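Local structure of aminotransferase, class III (Thermomicrobium roseum, 6IO1) at residues Tyr188-Gly193 with Ala389-Phe394; Arg363-Glu366 with Gly371-Arg374. The protein probably transfers amino groups with the help of pyridoxal 5'-phosphate, as a thermostable, (S)-enantioselective omega-transaminase of class III. All coordinates share one frame; numbering follows the deposited sequence.

Contact 1. Residues Tyr188-Gly193 with Ala389-Phe394; sequences YKYRFG and ASKEKF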
# COMPACT_ATOMS: atom_id res chain seq x y z
N TYR B 188 -11.68 13.70 -23.54
CA TYR B 188 -12.05 12.51 -24.31
C TYR B 188 -12.75 12.99 -25.59
O TYR B 188 -13.97 13.15 -25.63
CB TYR B 188 -12.94 11.62 -23.44
CG TYR B 188 -13.44 10.33 -24.04
CD1 TYR B 188 -12.76 9.68 -25.06
CD2 TYR B 188 -14.59 9.74 -23.55
CE1 TYR B 188 -13.23 8.49 -25.58
CE2 TYR B 188 -15.07 8.55 -24.06
CZ TYR B 188 -14.38 7.93 -25.08
OH TYR B 188 -14.86 6.75 -25.60
N LYS B 189 -11.95 13.22 -26.63
CA LYS B 189 -12.45 13.87 -27.85
C LYS B 189 -13.48 13.01 -28.58
O LYS B 189 -14.43 13.55 -29.17
CB LYS B 189 -11.29 14.20 -28.78
CG LYS B 189 -11.63 15.25 -29.83
CD LYS B 189 -10.47 15.44 -30.79
CE LYS B 189 -10.70 16.64 -31.69
NZ LYS B 189 -9.88 16.59 -32.93
N TYR B 190 -13.31 11.69 -28.57
CA TYR B 190 -14.16 10.81 -29.37
C TYR B 190 -15.64 10.99 -29.03
O TYR B 190 -16.50 10.93 -29.92
CB TYR B 190 -13.74 9.36 -29.18
CG TYR B 190 -14.59 8.35 -29.92
CD1 TYR B 190 -14.63 8.33 -31.30
CD2 TYR B 190 -15.35 7.41 -29.22
CE1 TYR B 190 -15.40 7.40 -31.98
CE2 TYR B 190 -16.12 6.49 -29.89
CZ TYR B 190 -16.15 6.49 -31.27
OH TYR B 190 -16.92 5.56 -31.93
N ARG B 191 -15.95 11.21 -27.75
CA ARG B 191 -17.34 11.37 -27.33
C ARG B 191 -17.67 12.75 -26.79
O ARG B 191 -18.84 13.12 -26.77
CB ARG B 191 -17.69 10.32 -26.26
CG ARG B 191 -17.55 8.89 -26.75
CD ARG B 191 -18.13 7.90 -25.76
NE ARG B 191 -18.14 6.54 -26.31
CZ ARG B 191 -19.15 6.03 -27.00
NH1 ARG B 191 -20.25 6.74 -27.21
NH2 ARG B 191 -19.07 4.79 -27.47
N PHE B 192 -16.67 13.52 -26.35
CA PHE B 192 -16.92 14.82 -25.75
C PHE B 192 -16.41 15.99 -26.58
O PHE B 192 -16.68 17.14 -26.23
CB PHE B 192 -16.29 14.90 -24.34
CG PHE B 192 -16.76 13.82 -23.39
CD1 PHE B 192 -17.92 13.09 -23.64
CD2 PHE B 192 -16.05 13.55 -22.24
CE1 PHE B 192 -18.34 12.11 -22.77
CE2 PHE B 192 -16.47 12.56 -21.36
CZ PHE B 192 -17.62 11.84 -21.63
N GLY B 193 -15.68 15.72 -27.67
CA GLY B 193 -15.17 16.78 -28.52
C GLY B 193 -15.57 16.61 -29.97
O GLY B 193 -14.80 16.95 -30.88
N ALA B 389 -21.91 4.62 -36.61
CA ALA B 389 -22.70 5.84 -36.70
C ALA B 389 -23.35 6.16 -35.37
O ALA B 389 -23.27 7.30 -34.88
CB ALA B 389 -23.75 5.70 -37.81
N SER B 390 -24.02 5.18 -34.76
CA SER B 390 -24.71 5.43 -33.49
C SER B 390 -23.73 5.63 -32.34
O SER B 390 -23.99 6.41 -31.43
CB SER B 390 -25.68 4.29 -33.18
OG SER B 390 -25.00 3.18 -32.63
N LYS B 391 -22.60 4.91 -32.36
CA LYS B 391 -21.58 4.95 -31.32
C LYS B 391 -22.07 4.39 -29.99
O LYS B 391 -21.43 4.60 -28.95
CB LYS B 391 -21.05 6.37 -31.09
CG LYS B 391 -20.08 6.88 -32.12
CD LYS B 391 -19.62 8.28 -31.72
CE LYS B 391 -18.51 8.80 -32.61
NZ LYS B 391 -17.98 10.10 -32.10
N GLU B 392 -23.18 3.65 -30.06
CA GLU B 392 -23.80 3.05 -28.85
C GLU B 392 -22.98 1.86 -28.32
O GLU B 392 -22.57 1.00 -29.12
CB GLU B 392 -25.23 2.61 -29.16
CG GLU B 392 -25.32 1.61 -30.31
CD GLU B 392 -26.72 1.07 -30.56
OE1 GLU B 392 -26.94 0.53 -31.67
OE2 GLU B 392 -27.57 1.18 -29.66
N LYS B 393 -22.79 1.84 -27.00
CA LYS B 393 -22.13 0.80 -26.24
C LYS B 393 -23.05 -0.42 -26.18
O LYS B 393 -24.27 -0.30 -26.22
CB LYS B 393 -21.82 1.39 -24.86
CG LYS B 393 -20.44 1.98 -24.81
CD LYS B 393 -20.11 2.61 -23.51
CE LYS B 393 -18.69 2.94 -23.65
NZ LYS B 393 -18.29 3.84 -24.65
N PHE B 394 -22.44 -1.59 -26.11
CA PHE B 394 -23.25 -2.79 -25.97
C PHE B 394 -23.90 -2.80 -24.59
O PHE B 394 -23.27 -2.40 -23.60
CB PHE B 394 -22.38 -4.04 -26.20
CG PHE B 394 -22.19 -4.42 -27.65
CD1 PHE B 394 -21.13 -3.92 -28.38
CD2 PHE B 394 -23.05 -5.32 -28.27
CE1 PHE B 394 -20.93 -4.28 -29.70
CE2 PHE B 394 -22.86 -5.69 -29.59
CZ PHE B 394 -21.80 -5.17 -30.31
O HOH W 1 -16.21 5.51 -23.17

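Contact 2. Residues Arg363-Glu366 with Gly371-Arg374; sequences RLEE and GEVR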
# COMPACT_ATOMS: atom_id res chain seq x y z
N ARG B 363 -6.49 -0.60 -38.39
CA ARG B 363 -7.14 -1.28 -39.53
C ARG B 363 -8.45 -1.84 -38.99
O ARG B 363 -9.46 -1.81 -39.72
CB ARG B 363 -6.23 -2.40 -40.05
CG ARG B 363 -6.61 -2.94 -41.42
CD ARG B 363 -5.54 -3.84 -41.99
NE ARG B 363 -5.75 -4.12 -43.41
CZ ARG B 363 -4.87 -4.75 -44.18
NH1 ARG B 363 -3.72 -5.16 -43.68
NH2 ARG B 363 -5.15 -4.97 -45.46
N LEU B 364 -8.44 -2.29 -37.73
CA LEU B 364 -9.65 -2.90 -37.17
C LEU B 364 -10.83 -1.94 -37.25
O LEU B 364 -11.99 -2.35 -37.12
CB LEU B 364 -9.44 -3.33 -35.71
CG LEU B 364 -8.58 -4.55 -35.43
CD1 LEU B 364 -8.37 -4.68 -33.92
CD2 LEU B 364 -9.26 -5.79 -35.97
N GLU B 365 -10.54 -0.65 -37.46
CA GLU B 365 -11.58 0.35 -37.61
C GLU B 365 -12.40 0.14 -38.88
O GLU B 365 -13.44 0.77 -39.02
CB GLU B 365 -10.97 1.76 -37.62
CG GLU B 365 -10.61 2.28 -36.23
CD GLU B 365 -10.00 3.67 -36.27
OE1 GLU B 365 -9.65 4.13 -37.37
OE2 GLU B 365 -9.85 4.30 -35.20
N GLU B 366 -11.94 -0.72 -39.79
CA GLU B 366 -12.74 -1.11 -40.93
C GLU B 366 -13.97 -1.93 -40.53
O GLU B 366 -14.92 -2.02 -41.32
CB GLU B 366 -11.89 -1.91 -41.91
CG GLU B 366 -10.74 -1.12 -42.52
CD GLU B 366 -9.76 -2.00 -43.27
OE1 GLU B 366 -8.69 -1.50 -43.66
OE2 GLU B 366 -10.07 -3.20 -43.47
N GLY B 371 -15.43 1.33 -32.85
CA GLY B 371 -15.63 2.77 -32.89
C GLY B 371 -14.35 3.55 -33.10
O GLY B 371 -14.25 4.36 -34.02
N GLU B 372 -13.34 3.30 -32.26
CA GLU B 372 -12.08 4.02 -32.36
C GLU B 372 -10.95 3.17 -31.79
O GLU B 372 -11.12 2.51 -30.76
CB GLU B 372 -12.14 5.37 -31.63
CG GLU B 372 -10.81 6.11 -31.60
CD GLU B 372 -10.88 7.44 -30.91
OE1 GLU B 372 -10.75 7.47 -29.67
OE2 GLU B 372 -11.07 8.47 -31.59
N VAL B 373 -9.80 3.22 -32.44
CA VAL B 373 -8.57 2.64 -31.93
C VAL B 373 -7.63 3.80 -31.58
O VAL B 373 -7.32 4.63 -32.45
CB VAL B 373 -7.92 1.69 -32.94
CG1 VAL B 373 -6.57 1.20 -32.42
CG2 VAL B 373 -8.84 0.52 -33.23
N ARG B 374 -7.20 3.86 -30.33
CA ARG B 374 -6.35 4.95 -29.88
C ARG B 374 -5.20 4.39 -29.05
O ARG B 374 -5.29 3.30 -28.50
CB ARG B 374 -7.13 6.00 -29.08
CG ARG B 374 -7.87 5.45 -27.87
CD ARG B 374 -8.69 6.54 -27.20
NE ARG B 374 -9.47 6.04 -26.08
CZ ARG B 374 -10.71 5.57 -26.18
NH1 ARG B 374 -11.31 5.54 -27.36
NH2 ARG B 374 -11.35 5.14 -25.10

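Contact 1. Residues Tyr188-Gly193 with Ala389-Phe394
The Tyr190 ring carries the ammonium of Lys391 over one face. Lys391 NZ lies 4.0 Å from the centroid of the Tyr190 ring, 23° off the ring normal, which makes a cation-pi pair. The Lys391 chain passes from the hydroxyl, beside CG, over the ring to NZ, and Lys391 CE comes 3.5 Å from Tyr190 CE1. The Arg191 guanidinium has Tyr190 CE2 over one face and the carbonyl oxygen of Lys391 at its edge. That oxygen lies nearly in the guanidinium plane. Lys391 O accepts from both end nitrogens, at 3.0 Å from Arg191 NH1 and 2.8 Å from Arg191 NH2. Arg191 spans the distance because its chain is extended from CG to NE (chi2 -170°, chi3 173°). The contact ties the short helix 189-192 to the loop between strand 379-384 and helix 400-410, at the surface of the class III, PLP-dependent aminotransferase fold. The extended Lys391 chain carries NZ past the ring to the carbonyl oxygen of Tyr190, 2.8 Å away. The same ammonium forms a salt bridge with Glu194, just beyond the helix. Lys393 NZ sits over a face of the guanidinium, 3.1 Å from Arg191 NH2. Both cations gather at Glu383, which forms a salt bridge with Arg191 NE and a long, weak pair with Lys393 NZ. A leucine in place of Arg191 would probably leave the Lys391 carbonyl without its two donors and take one of Glu383's cationic partners away. One water accepts from Lys393 NZ and donates to Tyr188 OH, 3.0 Å away.

Contact 2. Residues Arg363-Glu366 with Gly371-Arg374
Val373 N donates to Glu365 OE2 at 3.0 Å, the one hydrogen bond between 363-366 and 371-374. It is nearly straight, with an N-H...O angle of 170°. The amide meets OE2 on the anti side and lies 16° out of the carboxylate plane. The Glu365 side chain gets there by an extended reach beyond CG: CG stands anti to the carbonyl carbon (chi1 -79°) and the chain runs on straight through CD. Glu365 OE2 also rests 3.6 Å from Glu372 CA, beside the strand backbone. The rest of the contact is apolar. Glu365 CG packs against Val373 CG2 at 3.9 Å, and the two side chains cross at a slant. Val373 CB points toward the 363-366 segment, and its side chain also touches Leu358 and Leu361 of helix 346-361 and Val382 of the next strand. Leu364 turns to helix 432-450, where it meets Ala443 and Leu446. Glu372 CB points away from the 363-366 segment. Glu372 OE1 takes a hydrogen bond from Arg374 NH1 at 3.1 Å, as part of a salt bridge. The guanidinium of Arg374 is held further by Glu383 and by the carbonyls of Gly234 and Val235. Lys362 NZ makes a long, weak ion pair with Glu365 OE2, which may help to stabilise the negative charge. The Glu365 carbonyl oxygen accepts from Lys388 NZ. Strand 370-376 is an outermost strand of its sheet within the chain. Its neighbour is the antiparallel strand 379-384, and Gly371 and Glu372 both face Glu383 there. This is a classic beta bulge, next to the 3-10 turn in the loop between helix 346-361 and the strand.

Contact 1 lies at the surface, while contact 2 is partly buried, with Val373 inside. Their centres are about 13 Å apart. Both segments of contact 2 fall between the two segments of contact 1 in the sequence. Contact 1 joins parts distant in sequence, mostly through cationic side chains, carbonyl oxygens and an aromatic ring. Contact 2 is local and pairs one carboxylate–amide bond with apolar packing. The two also touch: Tyr190 OH lies 3.2 Å from Gly371 CA, and Tyr188 packs on Arg374. Glu383 of strand 379-384 serves both, pairing with Arg191 in contact 1 and with Arg374 in contact 2.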